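Local coordinates for protein flavin adenine dinucleotide synthase (Saccharomyces cerevisiae, PDB 2WSI) that catalyses the transfer of an adenylyl group from ATP to flavin mononucleotide, forming the coenzyme FAD and releasing diphosphate, at residues Met99-Glu111 against Ser124-Arg136. Residues are numbered along the deposited sequence; the frame is centred on the assembly and turned at random.
With FAD (flavin-adenine dinucleotide), chain C.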
loop_
_atom_site.group_PDB
_atom_site.type_symbol
_atom_site.label_atom_id
_atom_site.label_comp_id
_atom_site.label_asym_id
_atom_site.label_seq_id
_atom_site.Cartn_x
_atom_site.Cartn_y
_atom_site.Cartn_z
ATOM N N MET A 99 0.077 1.698 -23.899
ATOM C CA MET A 99 -0.654 2.854 -23.397
ATOM C C MET A 99 -2.019 2.388 -22.883
ATOM O O MET A 99 -2.956 2.195 -23.651
ATOM C CB MET A 99 -0.789 3.933 -24.488
ATOM C CG MET A 99 -1.310 5.290 -23.975
ATOM S SD MET A 99 -0.106 6.451 -23.227
ATOM C CE MET A 99 0.817 7.104 -24.613
ATOM N N GLN A 100 -2.111 2.205 -21.571
ATOM C CA GLN A 100 -3.294 1.664 -20.929
ATOM C C GLN A 100 -3.272 1.947 -19.420
ATOM O O GLN A 100 -2.305 2.497 -18.897
ATOM C CB GLN A 100 -3.343 0.146 -21.129
ATOM C CG GLN A 100 -2.181 -0.585 -20.437
ATOM C CD GLN A 100 -2.440 -2.069 -20.333
ATOM O OE1 GLN A 100 -2.030 -2.826 -21.203
ATOM N NE2 GLN A 100 -3.153 -2.493 -19.271
ATOM N N ARG A 101 -4.325 1.523 -18.726
ATOM C CA ARG A 101 -4.423 1.697 -17.274
ATOM C C ARG A 101 -4.324 0.343 -16.558
ATOM O O ARG A 101 -4.588 -0.699 -17.153
ATOM C CB ARG A 101 -5.744 2.387 -16.929
ATOM C CG ARG A 101 -5.928 3.699 -17.706
ATOM C CD ARG A 101 -7.089 4.518 -17.208
ATOM N NE ARG A 101 -8.350 3.842 -17.467
ATOM C CZ ARG A 101 -9.549 4.333 -17.166
ATOM N NH1 ARG A 101 -9.665 5.532 -16.600
ATOM N NH2 ARG A 101 -10.632 3.626 -17.449
ATOM N N LEU A 102 -3.925 0.372 -15.287
ATOM C CA LEU A 102 -3.703 -0.843 -14.499
ATOM C C LEU A 102 -5.009 -1.290 -13.839
ATOM O O LEU A 102 -5.606 -0.537 -13.083
ATOM C CB LEU A 102 -2.677 -0.554 -13.392
ATOM C CG LEU A 102 -2.088 -1.805 -12.739
ATOM C CD1 LEU A 102 -1.173 -2.520 -13.728
ATOM C CD2 LEU A 102 -1.298 -1.441 -11.476
ATOM N N PRO A 103 -5.451 -2.519 -14.112
ATOM C CA PRO A 103 -6.746 -2.908 -13.552
ATOM C C PRO A 103 -6.712 -2.992 -12.029
ATOM O O PRO A 103 -5.859 -3.684 -11.466
ATOM C CB PRO A 103 -6.994 -4.301 -14.136
ATOM C CG PRO A 103 -6.063 -4.423 -15.300
ATOM C CD PRO A 103 -4.889 -3.540 -15.022
ATOM N N THR A 104 -7.672 -2.336 -11.390
ATOM C CA THR A 104 -7.607 -2.102 -9.960
ATOM C C THR A 104 -9.015 -2.200 -9.411
ATOM O O THR A 104 -9.974 -1.865 -10.108
ATOM C CB THR A 104 -7.011 -0.696 -9.660
ATOM O OG1 THR A 104 -5.695 -0.597 -10.232
ATOM C CG2 THR A 104 -6.945 -0.416 -8.128
ATOM N N VAL A 105 -9.147 -2.673 -8.172
ATOM C CA VAL A 105 -10.460 -2.803 -7.563
ATOM C C VAL A 105 -10.449 -2.155 -6.196
ATOM O O VAL A 105 -9.546 -2.432 -5.414
ATOM C CB VAL A 105 -10.896 -4.284 -7.424
ATOM C CG1 VAL A 105 -9.754 -5.137 -6.926
ATOM C CG2 VAL A 105 -12.092 -4.410 -6.462
ATOM N N PHE A 106 -11.441 -1.297 -5.927
ATOM C CA PHE A 106 -11.574 -0.623 -4.646
ATOM C C PHE A 106 -12.969 -0.895 -4.134
ATOM O O PHE A 106 -13.949 -0.576 -4.810
ATOM C CB PHE A 106 -11.394 0.892 -4.789
ATOM C CG PHE A 106 -11.692 1.665 -3.511
ATOM C CD1 PHE A 106 -11.239 1.204 -2.277
ATOM C CD2 PHE A 106 -12.417 2.852 -3.554
ATOM C CE1 PHE A 106 -11.495 1.908 -1.111
ATOM C CE2 PHE A 106 -12.693 3.570 -2.375
ATOM C CZ PHE A 106 -12.228 3.092 -1.162
ATOM N N ILE A 107 -13.076 -1.478 -2.946
ATOM C CA ILE A 107 -14.404 -1.673 -2.383
ATOM C C ILE A 107 -14.726 -0.469 -1.517
ATOM O O ILE A 107 -14.100 -0.255 -0.475
ATOM C CB ILE A 107 -14.534 -2.991 -1.617
ATOM C CG1 ILE A 107 -14.088 -4.173 -2.494
ATOM C CG2 ILE A 107 -15.993 -3.183 -1.150
ATOM C CD1 ILE A 107 -14.848 -4.277 -3.856
ATOM N N ASP A 108 -15.668 0.347 -1.988
ATOM C CA ASP A 108 -16.105 1.527 -1.255
ATOM C C ASP A 108 -17.294 1.159 -0.377
ATOM O O ASP A 108 -18.217 0.488 -0.831
ATOM C CB ASP A 108 -16.507 2.627 -2.232
ATOM C CG ASP A 108 -16.627 3.988 -1.573
ATOM O OD1 ASP A 108 -15.996 4.205 -0.521
ATOM O OD2 ASP A 108 -17.342 4.854 -2.123
ATOM N N GLN A 109 -17.283 1.619 0.873
ATOM C CA GLN A 109 -18.323 1.259 1.832
ATOM C C GLN A 109 -18.920 2.512 2.476
ATOM O O GLN A 109 -18.371 3.600 2.339
ATOM C CB GLN A 109 -17.736 0.303 2.868
ATOM C CG GLN A 109 -16.910 -0.810 2.199
ATOM C CD GLN A 109 -16.211 -1.732 3.196
ATOM O OE1 GLN A 109 -15.162 -1.395 3.751
ATOM N NE2 GLN A 109 -16.788 -2.907 3.415
ATOM N N GLU A 110 -20.050 2.371 3.166
ATOM C CA GLU A 110 -20.712 3.542 3.746
ATOM C C GLU A 110 -19.830 4.178 4.806
ATOM O O GLU A 110 -19.829 5.401 4.970
ATOM C CB GLU A 110 -22.083 3.196 4.349
ATOM C CG GLU A 110 -23.253 3.298 3.364
ATOM C CD GLU A 110 -23.639 4.740 3.017
ATOM O OE1 GLU A 110 -23.224 5.687 3.730
ATOM O OE2 GLU A 110 -24.374 4.920 2.020
ATOM N N GLU A 111 -19.066 3.358 5.516
ATOM C CA GLU A 111 -18.224 3.874 6.595
ATOM C C GLU A 111 -16.822 4.292 6.137
ATOM O O GLU A 111 -15.956 4.560 6.958
ATOM C CB GLU A 111 -18.135 2.836 7.719
ATOM C CG GLU A 111 -19.502 2.554 8.339
ATOM C CD GLU A 111 -20.193 3.827 8.808
ATOM O OE1 GLU A 111 -19.575 4.603 9.573
ATOM O OE2 GLU A 111 -21.352 4.059 8.408
ATOM N N SER A 124 -5.288 7.101 -7.973
ATOM C CA SER A 124 -5.688 6.368 -9.183
ATOM C C SER A 124 -5.269 7.159 -10.422
ATOM O O SER A 124 -4.888 6.593 -11.438
ATOM C CB SER A 124 -7.200 6.148 -9.209
ATOM O OG SER A 124 -7.552 5.089 -8.332
ATOM N N GLU A 125 -5.365 8.485 -10.349
ATOM C CA GLU A 125 -4.955 9.306 -11.478
ATOM C C GLU A 125 -3.422 9.415 -11.566
ATOM O O GLU A 125 -2.858 9.373 -12.665
ATOM C CB GLU A 125 -5.619 10.685 -11.426
ATOM C CG GLU A 125 -7.149 10.591 -11.590
ATOM C CD GLU A 125 -7.623 10.708 -13.042
ATOM O OE1 GLU A 125 -6.790 10.514 -13.959
ATOM O OE2 GLU A 125 -8.831 11.005 -13.258
ATOM N N ARG A 126 -2.744 9.539 -10.427
ATOM C CA ARG A 126 -1.286 9.557 -10.435
ATOM C C ARG A 126 -0.690 8.255 -11.016
ATOM O O ARG A 126 0.275 8.282 -11.770
ATOM C CB ARG A 126 -0.755 9.744 -9.012
ATOM C CG ARG A 126 0.715 10.125 -8.934
ATOM C CD ARG A 126 1.164 10.344 -7.460
ATOM N NE ARG A 126 2.612 10.533 -7.369
ATOM C CZ ARG A 126 3.286 11.546 -7.916
ATOM N NH1 ARG A 126 2.645 12.484 -8.604
ATOM N NH2 ARG A 126 4.616 11.619 -7.781
ATOM N N TYR A 127 -1.222 7.106 -10.628
ATOM C CA TYR A 127 -0.569 5.836 -11.018
ATOM C C TYR A 127 -1.271 5.204 -12.224
ATOM O O TYR A 127 -0.961 4.089 -12.599
ATOM C CB TYR A 127 -0.559 4.853 -9.862
ATOM C CG TYR A 127 0.116 5.383 -8.636
ATOM C CD1 TYR A 127 1.389 5.924 -8.704
ATOM C CD2 TYR A 127 -0.527 5.360 -7.404
ATOM C CE1 TYR A 127 2.017 6.425 -7.571
ATOM C CE2 TYR A 127 0.100 5.845 -6.258
ATOM C CZ TYR A 127 1.367 6.372 -6.355
ATOM O OH TYR A 127 1.986 6.859 -5.233
ATOM N N CYS A 128 -2.234 5.922 -12.800
ATOM C CA CYS A 128 -2.905 5.468 -14.018
ATOM C C CYS A 128 -3.569 4.108 -13.794
ATOM O O CYS A 128 -3.350 3.134 -14.546
ATOM C CB CYS A 128 -1.899 5.377 -15.191
ATOM S SG CYS A 128 -2.686 5.451 -16.814
ATOM N N LEU A 129 -4.388 4.068 -12.754
ATOM C CA LEU A 129 -5.171 2.894 -12.417
ATOM C C LEU A 129 -6.517 2.952 -13.104
ATOM O O LEU A 129 -7.147 3.991 -13.148
ATOM C CB LEU A 129 -5.430 2.863 -10.913
ATOM C CG LEU A 129 -4.159 3.027 -10.079
ATOM C CD1 LEU A 129 -4.504 2.912 -8.571
ATOM C CD2 LEU A 129 -3.123 1.987 -10.512
ATOM N N SER A 130 -6.963 1.821 -13.598
ATOM C CA SER A 130 -8.322 1.683 -14.111
ATOM C C SER A 130 -9.146 1.150 -12.969
ATOM O O SER A 130 -9.109 -0.040 -12.647
ATOM C CB SER A 130 -8.390 0.689 -15.263
ATOM O OG SER A 130 -9.740 0.521 -15.680
ATOM N N LEU A 131 -9.883 2.040 -12.338
ATOM C CA LEU A 131 -10.510 1.696 -11.078
ATOM C C LEU A 131 -11.930 1.173 -11.213
ATOM O O LEU A 131 -12.822 1.879 -11.687
ATOM C CB LEU A 131 -10.509 2.938 -10.195
ATOM C CG LEU A 131 -10.915 2.707 -8.747
ATOM C CD1 LEU A 131 -9.754 2.005 -8.000
ATOM C CD2 LEU A 131 -11.240 4.028 -8.129
ATOM N N TYR A 132 -12.145 -0.069 -10.809
ATOM C CA TYR A 132 -13.490 -0.511 -10.474
ATOM C C TYR A 132 -13.720 -0.096 -9.037
ATOM O O TYR A 132 -12.936 -0.476 -8.155
ATOM C CB TYR A 132 -13.599 -2.019 -10.579
ATOM C CG TYR A 132 -14.874 -2.604 -10.009
ATOM C CD1 TYR A 132 -16.017 -2.752 -10.791
ATOM C CD2 TYR A 132 -14.922 -3.053 -8.689
ATOM C CE1 TYR A 132 -17.188 -3.325 -10.254
ATOM C CE2 TYR A 132 -16.068 -3.625 -8.149
ATOM C CZ TYR A 132 -17.191 -3.762 -8.927
ATOM O OH TYR A 132 -18.303 -4.342 -8.352
ATOM N N GLU A 133 -14.770 0.690 -8.793
ATOM C CA GLU A 133 -15.185 1.011 -7.421
ATOM C C GLU A 133 -16.620 0.554 -7.150
ATOM O O GLU A 133 -17.563 1.041 -7.779
ATOM C CB GLU A 133 -15.079 2.523 -7.157
ATOM C CG GLU A 133 -15.567 2.909 -5.749
ATOM C CD GLU A 133 -15.330 4.375 -5.390
ATOM O OE1 GLU A 133 -14.967 5.173 -6.278
ATOM O OE2 GLU A 133 -15.521 4.739 -4.209
ATOM N N SER A 134 -16.785 -0.368 -6.209
ATOM C CA SER A 134 -18.110 -0.817 -5.792
ATOM C C SER A 134 -18.952 0.374 -5.346
ATOM O O SER A 134 -18.427 1.432 -5.038
ATOM C CB SER A 134 -18.003 -1.815 -4.641
ATOM O OG SER A 134 -17.619 -1.159 -3.454
ATOM N N GLN A 135 -20.259 0.178 -5.301
ATOM C CA GLN A 135 -21.200 1.223 -4.914
ATOM C C GLN A 135 -21.403 1.149 -3.401
ATOM O O GLN A 135 -21.707 0.080 -2.875
ATOM C CB GLN A 135 -22.536 1.015 -5.638
ATOM C CG GLN A 135 -22.404 0.474 -7.067
ATOM C CD GLN A 135 -22.408 -1.060 -7.148
ATOM O OE1 GLN A 135 -21.427 -1.740 -6.779
ATOM N NE2 GLN A 135 -23.513 -1.612 -7.661
ATOM N N ARG A 136 -21.219 2.254 -2.683
ATOM C CA ARG A 136 -21.197 2.161 -1.211
ATOM C C ARG A 136 -22.522 1.668 -0.652
ATOM O O ARG A 136 -22.548 0.787 0.216
ATOM C CB ARG A 136 -20.793 3.482 -0.538
ATOM C CG ARG A 136 -21.791 4.614 -0.685
ATOM C CD ARG A 136 -21.140 5.945 -0.329
ATOM N NE ARG A 136 -20.494 6.552 -1.487
ATOM C CZ ARG A 136 -21.066 7.461 -2.277
ATOM N NH1 ARG A 136 -22.304 7.884 -2.032
ATOM N NH2 ARG A 136 -20.399 7.955 -3.317
HETATM P PA FAD C . -7.188 -5.245 5.468
HETATM O O1A FAD C . -7.493 -3.976 6.216
HETATM O O2A FAD C . -8.447 -6.005 5.154
HETATM O O5B FAD C . -6.276 -5.012 4.147
HETATM C C5B FAD C . -5.615 -6.128 3.579
HETATM C C4B FAD C . -5.529 -5.922 2.063
HETATM O O4B FAD C . -6.775 -6.200 1.479
HETATM C C3B FAD C . -5.212 -4.482 1.706
HETATM O O3B FAD C . -3.827 -4.255 1.643
HETATM C C2B FAD C . -5.867 -4.348 0.343
HETATM O O2B FAD C . -5.014 -4.841 -0.668
HETATM C C1B FAD C . -7.065 -5.254 0.467
HETATM N N9A FAD C . -8.217 -4.443 0.891
HETATM C C8A FAD C . -8.690 -4.230 2.161
HETATM N N7A FAD C . -9.789 -3.430 2.091
HETATM C C5A FAD C . -9.991 -3.122 0.783
HETATM C C6A FAD C . -10.933 -2.348 0.137
HETATM N N6A FAD C . -11.920 -1.712 0.795
HETATM N N1A FAD C . -10.876 -2.263 -1.224
HETATM C C2A FAD C . -9.906 -2.911 -1.960
HETATM N N3A FAD C . -8.946 -3.650 -1.308
HETATM C C4A FAD C . -9.022 -3.768 0.035
HETATM N N1 FAD C . -9.966 -14.182 4.168
HETATM C C2 FAD C . -10.120 -15.539 4.292
HETATM O O2 FAD C . -10.252 -16.048 5.405
HETATM N N3 FAD C . -10.132 -16.335 3.174
HETATM C C4 FAD C . -9.996 -15.785 1.918
HETATM O O4 FAD C . -10.005 -16.562 0.957
HETATM C C4X FAD C . -9.840 -14.402 1.784
HETATM N N5 FAD C . -9.694 -13.801 0.537
HETATM C C5X FAD C . -9.532 -12.433 0.427
HETATM C C6 FAD C . -9.386 -11.821 -0.819
HETATM C C7 FAD C . -9.255 -10.431 -0.902
HETATM C C7M FAD C . -9.108 -9.741 -2.227
HETATM C C8 FAD C . -9.251 -9.671 0.260
HETATM C C8M FAD C . -9.084 -8.182 0.191
HETATM C C9 FAD C . -9.385 -10.284 1.493
HETATM C C9A FAD C . -9.537 -11.653 1.584
HETATM N N10 FAD C . -9.686 -12.236 2.826
HETATM C C10 FAD C . -9.813 -13.607 2.925
HETATM C "C1'" FAD C . -9.653 -11.378 4.062
HETATM C "C2'" FAD C . -8.201 -11.212 4.563
HETATM O "O2'" FAD C . -7.514 -12.432 4.708
HETATM C "C3'" FAD C . -8.111 -10.445 5.879
HETATM O "O3'" FAD C . -8.593 -11.256 6.923
HETATM C "C4'" FAD C . -8.912 -9.158 5.812
HETATM O "O4'" FAD C . -8.608 -8.459 4.623
HETATM C "C5'" FAD C . -8.574 -8.255 6.999
HETATM O "O5'" FAD C . -7.174 -8.263 7.203
HETATM P P FAD C . -6.386 -6.909 7.580
HETATM O O1P FAD C . -7.246 -6.064 8.490
HETATM O O2P FAD C . -5.012 -7.239 8.118
HETATM O O3P FAD C . -6.094 -6.107 6.233
HETATM O O HOH W 1 -19.958 -1.622 -2.040
HETATM O O HOH W 2 -19.176 4.108 -4.353
#
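Two carboxylates meet where strands 102-106 and 129-133 of a parallel beta-alpha-beta unit end: Asp108 OD2 lies 2.8 Å from Glu133 OE2, their planes 55° apart. Arg136 NE makes a long salt bridge (3.6 Å) to Asp108 OD2, which lies in plane at the edge of the Arg136 guanidinium.

The strands are joined through helix 114-126, with 129-133 outermost in the sheet. Backbone bonds alternate from Leu102 N to Phe106 O. Leu102 O accepts twice, from Ser130 N and, on the opposite face of its plane, from Thr104 OG1 (2.9 Å). With OG1 anti to the carbonyl carbon (chi1 -59°), Thr104 CG2 is left anti to the backbone N and meets Leu131 CD1 at 3.7 Å. A valine here has no hydroxyl and would probably leave Leu102 O without its second donor.

On the same side, Phe106 lies alongside Glu133, its CE2 3.6 Å from OE2. On the other, Val105 CG2 touches Tyr132 CD2. Just past the strand, Ile107 reads the FAD adenine through its backbone: N donates to N1A, and O accepts from N6A. Ser134 OG sits between backbone N and carbonyl carbon (chi1 72°), where it accepts from Asp108 N at 2.9 Å.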